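Retinol dehydratase (Spodoptera frugiperda, PDB 1X8L) converts retinol to anhydroretinol, probably by way of a sulfated intermediate, as a member of the sulfotransferase family. Local coordinates at residues A[102-107]-A[148-153]; A[60-65]-A[157-162]; A[294-299]-A[307-312]. The protein carries 2 engineered substitutions. All coordinates share one frame; numbering follows the deposited sequence.

Contact 1 (A[102-107]-A[148-153]); sequences RYIYLD and SLLAAV. With OXR (4-oxoretinol), chain E.
While Ile104 packs on Leu149 of helix 146-152, the ring of the next residue, Tyr105, faces away from the helix, into the 4-oxoretinol pocket. The ligand methyl C20 stands obliquely to this ring, 3.3 Å from Tyr105 CE1, and Lys162 makes a cation-pi contact with the Tyr105 ring. At the ring's end, O1 of the ligand gives Tyr105 OH a weak hydrogen bond of 3.5 Å. The setting is the sulfotransferase relative of the P-loop fold: strand 104-105 is an outermost strand of the parallel sheet, and its residues alternate, Tyr105 turned to the ligand and Ile104 to the helix. No hydrogen bond joins the two segments; the join is aliphatic. With CG1 beside the backbone N (chi1 -55°), Ile104 turns CG2 anti to that N, and CG2 meets Leu149 CB at 3.7 Å. Beside it, Ile104 CB lies 4.3 Å from Leu150 CD2. Leu106, whose backbone pairs with Lys162, brings CD1 to 4.5 Å from Leu150 CD1. Just past the end of the helix, Val153 runs alongside Ile104, the two side chains pointing opposite ways, with the methyls Ile104 CD1 and Val153 CG2 4.0 Å apart.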
loop_
_atom_site.group_PDB
_atom_site.type_symbol
_atom_site.label_atom_id
_atom_site.label_comp_id
_atom_site.label_asym_id
_atom_site.label_seq_id
_atom_site.Cartn_x
_atom_site.Cartn_y
_atom_site.Cartn_z
ATOM N N ARG A 102 21.395 33.472 4.839
ATOM C CA ARG A 102 22.363 33.559 5.937
ATOM C C ARG A 102 23.052 32.246 6.239
ATOM O O ARG A 102 24.128 32.241 6.809
ATOM C CB ARG A 102 21.693 34.118 7.208
ATOM C CG ARG A 102 21.618 35.622 7.191
ATOM C CD ARG A 102 21.058 36.250 8.455
ATOM N NE ARG A 102 19.624 35.997 8.606
ATOM C CZ ARG A 102 19.036 35.546 9.711
ATOM N NH1 ARG A 102 19.743 35.262 10.781
ATOM N NH2 ARG A 102 17.722 35.380 9.747
ATOM N N TYR A 103 22.414 31.144 5.859
ATOM C CA TYR A 103 22.966 29.810 5.981
ATOM C C TYR A 103 22.958 29.143 4.640
ATOM O O TYR A 103 22.052 29.351 3.826
ATOM C CB TYR A 103 22.094 28.946 6.907
ATOM C CG TYR A 103 22.381 29.141 8.355
ATOM C CD1 TYR A 103 21.994 30.313 8.988
ATOM C CD2 TYR A 103 23.041 28.147 9.110
ATOM C CE1 TYR A 103 22.281 30.527 10.321
ATOM C CE2 TYR A 103 23.311 28.339 10.467
ATOM C CZ TYR A 103 22.923 29.546 11.069
ATOM O OH TYR A 103 23.175 29.821 12.408
ATOM N N ILE A 104 23.951 28.296 4.435
ATOM C CA ILE A 104 23.966 27.410 3.318
ATOM C C ILE A 104 23.317 26.108 3.767
ATOM O O ILE A 104 23.722 25.552 4.775
ATOM C CB ILE A 104 25.411 27.132 2.864
ATOM C CG1 ILE A 104 26.151 28.458 2.577
ATOM C CG2 ILE A 104 25.404 26.165 1.657
ATOM C CD1 ILE A 104 26.055 28.931 1.144
ATOM N N TYR A 105 22.353 25.619 2.989
ATOM C CA TYR A 105 21.648 24.381 3.271
ATOM C C TYR A 105 22.365 23.284 2.513
ATOM O O TYR A 105 22.118 23.086 1.336
ATOM C CB TYR A 105 20.168 24.491 2.836
ATOM C CG TYR A 105 19.248 23.321 3.216
ATOM C CD1 TYR A 105 17.900 23.379 2.915
ATOM C CD2 TYR A 105 19.718 22.168 3.876
ATOM C CE1 TYR A 105 17.049 22.346 3.234
ATOM C CE2 TYR A 105 18.862 21.112 4.184
ATOM C CZ TYR A 105 17.527 21.213 3.856
ATOM O OH TYR A 105 16.620 20.220 4.173
ATOM N N LEU A 106 23.283 22.590 3.194
ATOM C CA LEU A 106 24.214 21.669 2.522
ATOM C C LEU A 106 23.508 20.607 1.675
ATOM O O LEU A 106 23.934 20.338 0.559
ATOM C CB LEU A 106 25.136 21.002 3.551
ATOM C CG LEU A 106 26.218 20.030 3.056
ATOM C CD1 LEU A 106 27.126 20.665 1.999
ATOM C CD2 LEU A 106 27.035 19.501 4.235
ATOM N N ASP A 107 22.420 20.033 2.202
ATOM C CA ASP A 107 21.737 18.900 1.576
ATOM C C ASP A 107 20.352 19.254 1.016
ATOM O O ASP A 107 19.573 18.362 0.683
ATOM C CB ASP A 107 21.652 17.678 2.539
ATOM C CG ASP A 107 21.072 18.028 3.911
ATOM O OD1 ASP A 107 21.693 18.877 4.641
ATOM O OD2 ASP A 107 20.028 17.493 4.366
ATOM N N SER A 148 29.287 22.834 -3.799
ATOM C CA SER A 148 29.683 23.989 -4.606
ATOM C C SER A 148 29.157 25.291 -4.013
ATOM O O SER A 148 29.822 26.309 -4.100
ATOM C CB SER A 148 29.266 23.818 -6.064
ATOM O OG SER A 148 27.873 23.860 -6.230
ATOM N N LEU A 149 28.002 25.228 -3.355
ATOM C CA LEU A 149 27.488 26.372 -2.617
ATOM C C LEU A 149 28.405 26.733 -1.481
ATOM O O LEU A 149 28.707 27.882 -1.286
ATOM C CB LEU A 149 26.111 26.093 -2.019
ATOM C CG LEU A 149 24.992 25.903 -3.027
ATOM C CD1 LEU A 149 23.697 25.612 -2.264
ATOM C CD2 LEU A 149 24.891 27.135 -3.945
ATOM N N LEU A 150 28.856 25.733 -0.739
ATOM C CA LEU A 150 29.700 25.982 0.425
ATOM C C LEU A 150 30.979 26.668 -0.022
ATOM O O LEU A 150 31.401 27.651 0.573
ATOM C CB LEU A 150 30.041 24.676 1.151
ATOM C CG LEU A 150 29.533 24.426 2.563
ATOM C CD1 LEU A 150 30.427 23.390 3.245
ATOM C CD2 LEU A 150 29.461 25.690 3.404
ATOM N N ALA A 151 31.569 26.132 -1.091
ATOM C CA ALA A 151 32.873 26.548 -1.589
ATOM C C ALA A 151 32.841 27.941 -2.206
ATOM O O ALA A 151 33.870 28.586 -2.277
ATOM C CB ALA A 151 33.403 25.535 -2.601
ATOM N N ALA A 152 31.666 28.394 -2.648
ATOM C CA ALA A 152 31.523 29.719 -3.272
ATOM C C ALA A 152 31.673 30.881 -2.276
ATOM O O ALA A 152 32.021 31.967 -2.691
ATOM C CB ALA A 152 30.193 29.830 -4.038
ATOM N N VAL A 153 31.457 30.652 -0.979
ATOM C CA VAL A 153 31.581 31.721 0.018
ATOM C C VAL A 153 33.055 32.101 0.172
ATOM O O VAL A 153 33.894 31.235 0.413
ATOM C CB VAL A 153 31.027 31.305 1.406
ATOM C CG1 VAL A 153 31.180 32.438 2.424
ATOM C CG2 VAL A 153 29.567 30.860 1.308
HETATM O O2 OXR E . 7.939 20.229 -4.898
HETATM C C4 OXR E . 8.887 20.982 -5.030
HETATM C C3 OXR E . 9.192 21.413 -6.427
HETATM C C2 OXR E . 10.376 22.348 -6.578
HETATM C C1 OXR E . 11.181 22.781 -5.343
HETATM C C17 OXR E . 11.106 24.307 -5.251
HETATM C C16 OXR E . 12.634 22.293 -5.506
HETATM C C5 OXR E . 9.670 21.411 -3.875
HETATM C C18 OXR E . 9.197 20.864 -2.563
HETATM C C6 OXR E . 10.735 22.237 -3.995
HETATM C C7 OXR E . 11.602 22.745 -2.883
HETATM C C8 OXR E . 11.626 22.370 -1.608
HETATM C C9 OXR E . 12.549 22.981 -0.613
HETATM C C19 OXR E . 13.531 24.093 -0.909
HETATM C C10 OXR E . 12.419 22.495 0.628
HETATM C C11 OXR E . 13.164 22.974 1.770
HETATM C C12 OXR E . 12.795 22.473 2.947
HETATM C C13 OXR E . 13.449 22.870 4.198
HETATM C C20 OXR E . 14.375 24.060 4.248
HETATM C C14 OXR E . 13.186 22.157 5.300
HETATM C C15 OXR E . 13.822 22.463 6.655
HETATM O O1 OXR E . 15.188 22.061 6.744
#

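Contact 2 (A[60-65]-A[157-162]); sequences PLRPTD and EKRFVK. With OXR (4-oxoretinol), chain E.
Pro60 O receives the guanidinium of Arg159 directly, NH2 donating at 3.0 Å with an N-H...O angle of 166°, and again through a water bridging Pro60 O and Arg159 NH1. Leu61 CA passes the edge of the same guanidinium. Arg62 then lays its own guanidinium flat over a face of Arg159, centres 3.8 Å apart and planes at 8°. The two chains cross at about a right angle, Arg62 extended from CG to NE. This pairing of like charges is probably eased by acceptors at the edges: Arg62 NH1 bonds to Val153 O and to a water held by Glu157 O, and Arg159 NH1 bonds to Leu150 O. Residues 62 to 65 form a type I turn. From it Thr64 O takes Lys158 NZ on a lone pair, in the carbonyl plane, at 2.8 Å; the lysine chain bends at its last two torsions and also reaches Glu87. Asp65 supplies the countercharge, held side-on by Arg159: NE to OD1 at 3.0 Å and NH2 to OD2 at 2.9 Å. The carboxylate is twisted 37° from the guanidinium, and Arg62 N meets OD2 from above its plane. One more water joins Thr64 OG1, Asp65 OD1 and Arg159 N. The turn leads directly into strand 66-70 of the parallel sheet of the P-loop-related sulfotransferase fold, whose backbone pairs with Arg159 and Val161. Strand 160-163 runs on from the arginine pair to Lys162 in the ligand pocket, with strand 104-105 on its other edge and helix 76-87 covering Phe160.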
loop_
_atom_site.group_PDB
_atom_site.type_symbol
_atom_site.label_atom_id
_atom_site.label_comp_id
_atom_site.label_asym_id
_atom_site.label_seq_id
_atom_site.Cartn_x
_atom_site.Cartn_y
_atom_site.Cartn_z
ATOM N N PRO A 60 36.266 20.864 1.670
ATOM C CA PRO A 60 37.202 21.679 2.455
ATOM C C PRO A 60 36.459 22.452 3.542
ATOM O O PRO A 60 35.468 23.132 3.278
ATOM C CB PRO A 60 37.817 22.642 1.422
ATOM C CG PRO A 60 37.580 21.974 0.042
ATOM C CD PRO A 60 36.294 21.194 0.227
ATOM N N LEU A 61 36.937 22.331 4.768
ATOM C CA LEU A 61 36.346 23.047 5.885
ATOM C C LEU A 61 37.328 24.092 6.367
ATOM O O LEU A 61 38.480 24.071 5.985
ATOM C CB LEU A 61 35.978 22.060 6.996
ATOM C CG LEU A 61 34.983 20.992 6.592
ATOM C CD1 LEU A 61 34.753 20.031 7.771
ATOM C CD2 LEU A 61 33.668 21.601 6.189
ATOM N N ARG A 62 36.850 25.024 7.180
ATOM C CA ARG A 62 37.632 26.182 7.601
ATOM C C ARG A 62 37.353 26.415 9.091
ATOM O O ARG A 62 36.240 26.139 9.553
ATOM C CB ARG A 62 37.227 27.437 6.815
ATOM C CG ARG A 62 37.356 27.399 5.298
ATOM C CD ARG A 62 36.577 28.529 4.629
ATOM N NE ARG A 62 36.508 28.394 3.182
ATOM C CZ ARG A 62 35.755 29.133 2.383
ATOM N NH1 ARG A 62 34.954 30.085 2.865
ATOM N NH2 ARG A 62 35.783 28.902 1.084
ATOM N N PRO A 63 38.347 26.909 9.839
ATOM C CA PRO A 63 38.216 27.045 11.302
ATOM C C PRO A 63 37.075 27.940 11.814
ATOM O O PRO A 63 36.591 27.698 12.908
ATOM C CB PRO A 63 39.596 27.565 11.759
ATOM C CG PRO A 63 40.419 27.795 10.529
ATOM C CD PRO A 63 39.674 27.299 9.343
ATOM N N THR A 64 36.631 28.927 11.034
ATOM C CA THR A 64 35.497 29.773 11.424
ATOM C C THR A 64 34.121 29.174 11.030
ATOM O O THR A 64 33.109 29.720 11.436
ATOM C CB THR A 64 35.615 31.177 10.805
ATOM O OG1 THR A 64 35.731 31.049 9.387
ATOM C CG2 THR A 64 36.928 31.919 11.244
ATOM N N ASP A 65 34.074 28.089 10.245
ATOM C CA ASP A 65 32.783 27.411 9.934
ATOM C C ASP A 65 31.987 27.065 11.191
ATOM O O ASP A 65 32.521 26.524 12.155
ATOM C CB ASP A 65 32.979 26.084 9.212
ATOM C CG ASP A 65 33.484 26.214 7.798
ATOM O OD1 ASP A 65 33.593 27.326 7.225
ATOM O OD2 ASP A 65 33.846 25.184 7.189
ATOM N N GLU A 157 34.437 35.686 4.682
ATOM C CA GLU A 157 33.081 35.663 5.205
ATOM C C GLU A 157 32.873 34.371 6.008
ATOM O O GLU A 157 33.136 33.298 5.513
ATOM C CB GLU A 157 32.071 35.768 4.058
ATOM C CG GLU A 157 30.631 35.398 4.436
ATOM C CD GLU A 157 29.624 35.689 3.335
ATOM O OE1 GLU A 157 30.016 36.238 2.281
ATOM O OE2 GLU A 157 28.443 35.363 3.525
ATOM N N LYS A 158 32.422 34.495 7.253
ATOM C CA LYS A 158 32.124 33.341 8.084
ATOM C C LYS A 158 30.983 32.533 7.464
ATOM O O LYS A 158 29.921 33.079 7.151
ATOM C CB LYS A 158 31.709 33.749 9.499
ATOM C CG LYS A 158 31.292 32.573 10.389
ATOM C CD LYS A 158 30.928 33.000 11.806
ATOM C CE LYS A 158 32.078 32.759 12.798
ATOM N NZ LYS A 158 32.078 31.387 13.431
ATOM N N ARG A 159 31.207 31.237 7.329
ATOM C CA ARG A 159 30.232 30.333 6.749
ATOM C C ARG A 159 29.361 29.728 7.846
ATOM O O ARG A 159 29.880 29.082 8.785
ATOM C CB ARG A 159 30.933 29.217 5.981
ATOM C CG ARG A 159 31.719 29.672 4.750
ATOM C CD ARG A 159 32.016 28.525 3.756
ATOM N NE ARG A 159 32.774 27.448 4.374
ATOM C CZ ARG A 159 33.375 26.457 3.695
ATOM N NH1 ARG A 159 33.295 26.383 2.369
ATOM N NH2 ARG A 159 34.062 25.527 4.353
ATOM N N PHE A 160 28.053 29.933 7.712
ATOM C CA PHE A 160 27.047 29.332 8.583
ATOM C C PHE A 160 26.360 28.203 7.824
ATOM O O PHE A 160 25.732 28.452 6.810
ATOM C CB PHE A 160 26.014 30.388 9.007
ATOM C CG PHE A 160 26.560 31.421 9.961
ATOM C CD1 PHE A 160 27.199 32.564 9.484
ATOM C CD2 PHE A 160 26.458 31.237 11.323
ATOM C CE1 PHE A 160 27.704 33.496 10.366
ATOM C CE2 PHE A 160 26.949 32.175 12.212
ATOM C CZ PHE A 160 27.591 33.298 11.729
ATOM N N VAL A 161 26.490 26.968 8.290
ATOM C CA VAL A 161 25.993 25.841 7.513
ATOM C C VAL A 161 24.836 25.130 8.202
ATOM O O VAL A 161 24.914 24.873 9.387
ATOM C CB VAL A 161 27.119 24.825 7.214
ATOM C CG1 VAL A 161 26.640 23.760 6.258
ATOM C CG2 VAL A 161 28.326 25.540 6.650
ATOM N N LYS A 162 23.791 24.800 7.432
ATOM C CA LYS A 162 22.673 23.957 7.885
ATOM C C LYS A 162 22.637 22.634 7.141
ATOM O O LYS A 162 22.702 22.600 5.915
ATOM C CB LYS A 162 21.326 24.683 7.662
ATOM C CG LYS A 162 20.040 23.825 7.864
ATOM C CD LYS A 162 18.845 24.499 7.173
ATOM C CE LYS A 162 17.667 23.577 7.044
ATOM N NZ LYS A 162 16.439 24.339 6.741
HETATM O O2 OXR E . 7.939 20.229 -4.898
HETATM C C4 OXR E . 8.887 20.982 -5.030
HETATM C C3 OXR E . 9.192 21.413 -6.427
HETATM C C2 OXR E . 10.376 22.348 -6.578
HETATM C C1 OXR E . 11.181 22.781 -5.343
HETATM C C17 OXR E . 11.106 24.307 -5.251
HETATM C C16 OXR E . 12.634 22.293 -5.506
HETATM C C5 OXR E . 9.670 21.411 -3.875
HETATM C C18 OXR E . 9.197 20.864 -2.563
HETATM C C6 OXR E . 10.735 22.237 -3.995
HETATM C C7 OXR E . 11.602 22.745 -2.883
HETATM C C8 OXR E . 11.626 22.370 -1.608
HETATM C C9 OXR E . 12.549 22.981 -0.613
HETATM C C19 OXR E . 13.531 24.093 -0.909
HETATM C C10 OXR E . 12.419 22.495 0.628
HETATM C C11 OXR E . 13.164 22.974 1.770
HETATM C C12 OXR E . 12.795 22.473 2.947
HETATM C C13 OXR E . 13.449 22.870 4.198
HETATM C C20 OXR E . 14.375 24.060 4.248
HETATM C C14 OXR E . 13.186 22.157 5.300
HETATM C C15 OXR E . 13.822 22.463 6.655
HETATM O O1 OXR E . 15.188 22.061 6.744
HETATM O O HOH W 1 34.132 23.917 1.040
HETATM O O HOH W 2 34.942 31.311 5.495
HETATM O O HOH W 3 33.907 30.196 7.742
#

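Contact 3 (A[294-299]-A[307-312]); sequences NMEDYR and GEHFIR. With A3P (adenosine-3'-5'-diphosphate), chain H; OXR (4-oxoretinol), chain E.
Met295 lies over one face of the Phe310 ring, a CH-pi and Met-aromatic contact: CG is 3.7 Å from the ring centroid and 20° off its normal, SD 4.5 Å from the centroid and almost on the normal. With its CG anti to the backbone N (chi1 -177°), Phe310 brings the ring under Met295 and presents its edge to the bound 4-oxoretinol, Phe310 CE1 lying 3.6 Å from the ligand's C15. The polar half of the contact is Arg299, whose NH2 donates to Glu308 O at 2.7 Å and sits over a face of the His309 ring, toward its rim. The guanidinium is held by Glu296, side-on through NE and NH2, with NE to OE2 at 2.8 Å, and by Ala305 O at NH1. Asn294 OD1 accepts from Glu296 N in an Asx turn. Asn294 O takes two waters: one accepts from Ile311 N, the other also gives to Glu296 OE1 and accepts from Phe310 N. Beyond Phe310, Ile311 CD1 packs 3.6 Å from C8 of the adenine. Arg312 opens the Arg-Lys-Gly element with which sulfotransferases hold the 3'-phosphate, its NE donating to O1P at 2.9 Å and its backbone N to O2'. Within three successive residues the loop meets the hydroxymethyl carbon of 4-oxoretinol with an aromatic edge and a phosphate with a cation, an arrangement consistent with coupling the positions of the two ligands.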
loop_
_atom_site.group_PDB
_atom_site.type_symbol
_atom_site.label_atom_id
_atom_site.label_comp_id
_atom_site.label_asym_id
_atom_site.label_seq_id
_atom_site.Cartn_x
_atom_site.Cartn_y
_atom_site.Cartn_z
ATOM N N ASN A 294 10.321 32.338 8.780
ATOM C CA ASN A 294 9.114 31.512 8.723
ATOM C C ASN A 294 8.785 30.897 7.346
ATOM O O ASN A 294 7.767 30.213 7.214
ATOM C CB ASN A 294 7.900 32.269 9.330
ATOM C CG ASN A 294 7.333 33.351 8.407
ATOM O OD1 ASN A 294 7.766 33.489 7.266
ATOM N ND2 ASN A 294 6.392 34.152 8.923
ATOM N N MET A 295 9.640 31.139 6.344
ATOM C CA MET A 295 9.487 30.633 4.974
ATOM C C MET A 295 8.211 31.063 4.235
ATOM O O MET A 295 7.856 30.458 3.221
ATOM C CB MET A 295 9.594 29.102 4.954
ATOM C CG MET A 295 10.889 28.532 5.572
ATOM S SD MET A 295 12.148 27.885 4.382
ATOM C CE MET A 295 12.900 29.376 3.904
ATOM N N GLU A 296 7.536 32.109 4.717
ATOM C CA GLU A 296 6.289 32.568 4.116
ATOM C C GLU A 296 6.534 33.258 2.763
ATOM O O GLU A 296 5.613 33.395 1.970
ATOM C CB GLU A 296 5.506 33.495 5.069
ATOM C CG GLU A 296 4.744 32.771 6.190
ATOM C CD GLU A 296 3.708 31.797 5.657
ATOM O OE1 GLU A 296 3.750 30.634 6.032
ATOM O OE2 GLU A 296 2.850 32.181 4.847
ATOM N N ASP A 297 7.784 33.653 2.502
ATOM C CA ASP A 297 8.189 34.132 1.172
ATOM C C ASP A 297 7.968 33.081 0.070
ATOM O O ASP A 297 7.774 33.414 -1.085
ATOM C CB ASP A 297 9.640 34.698 1.149
ATOM C CG ASP A 297 10.690 33.743 1.714
ATOM O OD1 ASP A 297 10.480 33.154 2.804
ATOM O OD2 ASP A 297 11.796 33.537 1.144
ATOM N N TYR A 298 7.954 31.811 0.429
ATOM C CA TYR A 298 7.743 30.756 -0.559
ATOM C C TYR A 298 6.275 30.559 -0.949
ATOM O O TYR A 298 5.983 29.971 -1.992
ATOM C CB TYR A 298 8.332 29.457 -0.046
ATOM C CG TYR A 298 9.838 29.397 -0.137
ATOM C CD1 TYR A 298 10.643 30.169 0.689
ATOM C CD2 TYR A 298 10.463 28.549 -1.036
ATOM C CE1 TYR A 298 12.035 30.087 0.610
ATOM C CE2 TYR A 298 11.846 28.465 -1.120
ATOM C CZ TYR A 298 12.621 29.235 -0.303
ATOM O OH TYR A 298 13.984 29.140 -0.396
ATOM N N ARG A 299 5.360 31.043 -0.109
ATOM C CA ARG A 299 3.926 30.938 -0.368
ATOM C C ARG A 299 3.561 31.874 -1.496
ATOM O O ARG A 299 2.664 31.597 -2.285
ATOM C CB ARG A 299 3.113 31.293 0.892
ATOM C CG ARG A 299 1.581 31.067 0.782
ATOM C CD ARG A 299 0.817 31.102 2.132
ATOM N NE ARG A 299 1.496 30.334 3.197
ATOM C CZ ARG A 299 1.348 29.030 3.435
ATOM N NH1 ARG A 299 0.565 28.254 2.703
ATOM N NH2 ARG A 299 2.003 28.484 4.432
ATOM N N GLY A 307 -3.135 25.700 4.741
ATOM C CA GLY A 307 -3.242 25.068 6.047
ATOM C C GLY A 307 -1.925 24.759 6.769
ATOM O O GLY A 307 -1.882 24.681 8.020
ATOM N N GLU A 308 -0.841 24.563 6.024
ATOM C CA GLU A 308 0.419 24.188 6.653
ATOM C C GLU A 308 1.334 25.397 6.806
ATOM O O GLU A 308 1.330 26.315 5.981
ATOM C CB GLU A 308 1.105 23.072 5.864
ATOM C CG GLU A 308 0.388 21.741 5.931
ATOM C CD GLU A 308 0.468 21.066 7.296
ATOM O OE1 GLU A 308 1.202 21.529 8.193
ATOM O OE2 GLU A 308 -0.208 20.046 7.460
ATOM N N HIS A 309 2.103 25.391 7.890
ATOM C CA HIS A 309 3.104 26.415 8.148
ATOM C C HIS A 309 4.415 25.776 8.580
ATOM O O HIS A 309 4.437 24.736 9.234
ATOM C CB HIS A 309 2.578 27.443 9.174
ATOM C CG HIS A 309 1.402 28.221 8.665
ATOM N ND1 HIS A 309 0.118 27.711 8.660
ATOM C CD2 HIS A 309 1.326 29.450 8.096
ATOM C CE1 HIS A 309 -0.696 28.591 8.097
ATOM N NE2 HIS A 309 0.014 29.649 7.739
ATOM N N PHE A 310 5.514 26.407 8.180
ATOM C CA PHE A 310 6.852 25.946 8.528
ATOM C C PHE A 310 7.166 26.118 10.037
ATOM O O PHE A 310 7.881 25.286 10.630
ATOM C CB PHE A 310 7.884 26.658 7.636
ATOM C CG PHE A 310 9.296 26.216 7.862
ATOM C CD1 PHE A 310 9.768 25.027 7.305
ATOM C CD2 PHE A 310 10.162 26.981 8.614
ATOM C CE1 PHE A 310 11.070 24.623 7.494
ATOM C CE2 PHE A 310 11.477 26.569 8.808
ATOM C CZ PHE A 310 11.923 25.382 8.267
ATOM N N ILE A 311 6.678 27.200 10.646
ATOM C CA ILE A 311 6.643 27.313 12.108
ATOM C C ILE A 311 5.177 27.044 12.472
ATOM O O ILE A 311 4.324 27.825 12.099
ATOM C CB ILE A 311 7.065 28.734 12.621
ATOM C CG1 ILE A 311 8.318 29.280 11.912
ATOM C CG2 ILE A 311 7.224 28.718 14.129
ATOM C CD1 ILE A 311 9.553 28.611 12.243
ATOM N N ARG A 312 4.897 25.957 13.191
ATOM C CA ARG A 312 3.574 25.347 13.233
ATOM C C ARG A 312 2.849 25.427 14.596
ATOM O O ARG A 312 1.830 26.108 14.723
ATOM C CB ARG A 312 3.700 23.878 12.763
ATOM C CG ARG A 312 2.374 23.167 12.477
ATOM C CD ARG A 312 2.506 21.751 11.994
ATOM N NE ARG A 312 3.224 20.880 12.943
ATOM C CZ ARG A 312 2.660 20.235 13.969
ATOM N NH1 ARG A 312 1.372 20.339 14.228
ATOM N NH2 ARG A 312 3.402 19.497 14.770
HETATM P P1 A3P H . 6.347 21.563 15.348
HETATM O O1P A3P H . 5.947 21.022 13.967
HETATM O O2P A3P H . 5.490 22.860 15.589
HETATM O O3P A3P H . 6.114 20.361 16.354
HETATM P P2 A3P H . 13.190 22.609 12.392
HETATM O O4P A3P H . 13.574 24.118 12.384
HETATM O O5P A3P H . 14.426 21.695 12.616
HETATM O O6P A3P H . 12.478 22.265 11.044
HETATM O "O5'" A3P H . 12.179 22.421 13.629
HETATM C "C5'" A3P H . 10.786 22.573 13.420
HETATM C "C4'" A3P H . 9.987 22.523 14.718
HETATM O "O4'" A3P H . 10.456 23.513 15.617
HETATM C "C3'" A3P H . 8.562 22.862 14.373
HETATM O "O3'" A3P H . 7.871 22.097 15.395
HETATM C "C2'" A3P H . 8.325 24.265 14.799
HETATM O "O2'" A3P H . 7.004 24.698 15.043
HETATM C "C1'" A3P H . 9.400 24.453 15.846
HETATM N N9 A3P H . 9.801 25.815 16.134
HETATM C C8 A3P H . 10.308 26.717 15.266
HETATM N N7 A3P H . 10.600 27.875 15.910
HETATM C C5 A3P H . 10.267 27.716 17.180
HETATM C C6 A3P H . 10.286 28.503 18.423
HETATM N N6 A3P H . 10.742 29.747 18.319
HETATM N N1 A3P H . 9.874 27.936 19.582
HETATM C C2 A3P H . 9.406 26.672 19.680
HETATM N N3 A3P H . 9.336 25.865 18.608
HETATM C C4 A3P H . 9.775 26.378 17.325
HETATM O O2 OXR E . 7.939 20.229 -4.898
HETATM C C4 OXR E . 8.887 20.982 -5.030
HETATM C C3 OXR E . 9.192 21.413 -6.427
HETATM C C2 OXR E . 10.376 22.348 -6.578
HETATM C C1 OXR E . 11.181 22.781 -5.343
HETATM C C17 OXR E . 11.106 24.307 -5.251
HETATM C C16 OXR E . 12.634 22.293 -5.506
HETATM C C5 OXR E . 9.670 21.411 -3.875
HETATM C C18 OXR E . 9.197 20.864 -2.563
HETATM C C6 OXR E . 10.735 22.237 -3.995
HETATM C C7 OXR E . 11.602 22.745 -2.883
HETATM C C8 OXR E . 11.626 22.370 -1.608
HETATM C C9 OXR E . 12.549 22.981 -0.613
HETATM C C19 OXR E . 13.531 24.093 -0.909
HETATM C C10 OXR E . 12.419 22.495 0.628
HETATM C C11 OXR E . 13.164 22.974 1.770
HETATM C C12 OXR E . 12.795 22.473 2.947
HETATM C C13 OXR E . 13.449 22.870 4.198
HETATM C C20 OXR E . 14.375 24.060 4.248
HETATM C C14 OXR E . 13.186 22.157 5.300
HETATM C C15 OXR E . 13.822 22.463 6.655
HETATM O O1 OXR E . 15.188 22.061 6.744
HETATM O O HOH W 4 5.679 29.382 9.116
HETATM O O HOH W 5 5.779 28.816 6.115
#

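Contacts 1 and 2 adjoin in the sheet, their centres 9 Å apart: strands 104-105 and 160-163 are neighbours, with Ile104 O and Lys162 N 2.8 Å apart in a probable hydrogen bond, and Leu150 CD2 packs 3.4 Å from Val161 CG2. Contact 3 touches neither: its centre is about 22 Å from that of contact 1 and 27 Å from that of contact 2, its nearest atoms about 7 Å and 5 Å away. All three reach 4-oxoretinol. Near its hydroxyl end, Lys162 NZ donates to O1 at 2.6 Å, with His164 NE2 as a further partner and Tyr105 OH a weak one, while Phe310 of contact 3 borders the adjoining carbon. Contact 3 alone also carries the nucleotide.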